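Local structure of Nitrate/nitrite sensor protein narX (3EZI) at residues A[57-60]-A[61-64]. The protein senses nitrate and nitrite through its periplasmic domain, the part described here, and as a membrane-bound histidine kinase signals to the response regulators NarL and NarP. Sequence-based numbering, arbitrary orientation.
Sequences QLQG and LQDY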
loop_
_atom_site.group_PDB
_atom_site.type_symbol
_atom_site.label_atom_id
_atom_site.label_comp_id
_atom_site.label_asym_id
_atom_site.label_seq_id
_atom_site.Cartn_x
_atom_site.Cartn_y
_atom_site.Cartn_z
ATOM N N GLN A 57 -1.108 -10.165 8.112
ATOM C CA GLN A 57 -1.819 -9.514 7.041
ATOM C C GLN A 57 -1.022 -8.312 6.540
ATOM O O GLN A 57 -0.979 -8.056 5.322
ATOM C CB GLN A 57 -3.196 -9.079 7.528
ATOM C CG GLN A 57 -3.974 -8.311 6.517
ATOM C CD GLN A 57 -5.376 -8.845 6.403
ATOM O OE1 GLN A 57 -6.143 -8.840 7.371
ATOM N NE2 GLN A 57 -5.717 -9.332 5.217
ATOM N N LEU A 58 -0.410 -7.578 7.465
ATOM C CA LEU A 58 0.424 -6.428 7.079
ATOM C C LEU A 58 1.657 -6.913 6.298
ATOM O O LEU A 58 2.004 -6.350 5.256
ATOM C CB LEU A 58 0.917 -5.660 8.308
ATOM C CG LEU A 58 1.888 -4.515 7.979
ATOM C CD1 LEU A 58 1.289 -3.572 6.892
ATOM C CD2 LEU A 58 2.195 -3.722 9.275
ATOM N N GLN A 59 2.339 -7.930 6.820
ATOM C CA GLN A 59 3.523 -8.456 6.116
ATOM C C GLN A 59 3.130 -8.947 4.698
ATOM O O GLN A 59 3.909 -8.823 3.731
ATOM C CB GLN A 59 4.176 -9.580 6.968
ATOM C CG GLN A 59 4.777 -9.058 8.296
ATOM C CD GLN A 59 5.353 -10.158 9.202
ATOM O OE1 GLN A 59 4.885 -11.303 9.192
ATOM N NE2 GLN A 59 6.364 -9.805 9.998
ATOM N N GLY A 60 1.928 -9.518 4.573
ATOM C CA GLY A 60 1.441 -9.973 3.278
ATOM C C GLY A 60 1.269 -8.825 2.275
ATOM O O GLY A 60 1.554 -8.980 1.065
ATOM N N LEU A 61 0.752 -7.686 2.750
ATOM C CA LEU A 61 0.590 -6.538 1.886
ATOM C C LEU A 61 1.938 -5.978 1.463
ATOM O O LEU A 61 2.103 -5.466 0.345
ATOM C CB LEU A 61 -0.184 -5.424 2.621
ATOM C CG LEU A 61 -1.697 -5.535 2.546
ATOM C CD1 LEU A 61 -2.312 -4.639 3.631
ATOM C CD2 LEU A 61 -2.179 -5.129 1.172
ATOM N N GLN A 62 2.884 -6.006 2.392
ATOM C CA GLN A 62 4.226 -5.502 2.121
ATOM C C GLN A 62 4.897 -6.375 1.076
ATOM O O GLN A 62 5.607 -5.877 0.201
ATOM C CB GLN A 62 5.070 -5.479 3.419
ATOM C CG GLN A 62 4.540 -4.428 4.472
ATOM C CD GLN A 62 5.219 -4.559 5.818
ATOM O OE1 GLN A 62 5.691 -5.653 6.155
ATOM N NE2 GLN A 62 5.281 -3.463 6.595
ATOM N N ASP A 63 4.732 -7.680 1.222
ATOM C CA ASP A 63 5.283 -8.651 0.260
ATOM C C ASP A 63 4.671 -8.441 -1.123
ATOM O O ASP A 63 5.390 -8.497 -2.125
ATOM C CB ASP A 63 4.997 -10.115 0.686
ATOM C CG ASP A 63 5.777 -10.545 1.904
ATOM O OD1 ASP A 63 6.722 -9.822 2.317
ATOM O OD2 ASP A 63 5.412 -11.639 2.440
ATOM N N TYR A 64 3.346 -8.223 -1.183
ATOM C CA TYR A 64 2.684 -7.997 -2.472
ATOM C C TYR A 64 3.213 -6.693 -3.095
ATOM O O TYR A 64 3.524 -6.620 -4.295
ATOM C CB TYR A 64 1.162 -7.929 -2.258
ATOM C CG TYR A 64 0.366 -7.688 -3.530
ATOM C CD1 TYR A 64 0.011 -8.750 -4.353
ATOM C CD2 TYR A 64 -0.044 -6.409 -3.886
ATOM C CE1 TYR A 64 -0.744 -8.551 -5.496
ATOM C CE2 TYR A 64 -0.794 -6.193 -5.033
ATOM C CZ TYR A 64 -1.140 -7.277 -5.827
ATOM O OH TYR A 64 -1.912 -7.078 -6.957
#
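Gln62 has CG on the side away from its own carbonyl carbon (chi1 -67°) and runs on extended, which sends its amide back along the helix, while Leu58 holds CG opposite its backbone N (chi1 175°), which swings the isobutyl group toward that amide, the two side chains crossing at a slant. Both sit on consecutive turns of helix 55-75, in the helical bundle of the NarX periplasmic sensor domain. NE2 of Gln62 passes 3.8 Å from CG of Leu58, and CG of Gln62 touches Leu58 O at 3.3 Å. The same carbonyl oxygen accepts the i+4 hydrogen bond from Gln62 N (3.0 Å, 156° at the hydrogen), one of four such bonds in succession that join 57-60 to 61-64. The polar end of Gln62 has its own target: NE2 donates to Ala40 O, at the end of helix 30-40, while the Leu58 side chain packs against Leu45, Thr46 and Ala49 of helix 43-52. Shortening Gln62 to an alanine is likely to leave Ala40 O without this donor and to uncover the flank of Leu58 on which the amide lies. Round the helix, Leu61 lays CG 3.8 Å from Gln57 O and packs on Phe89, and the Tyr64 hydroxyl hydrogen-bonds to Asp85 O, so this other face meets helix 82-99. OE1, the other arm of the Gln62 amide, comes 3.5 Å from CA of Gln59.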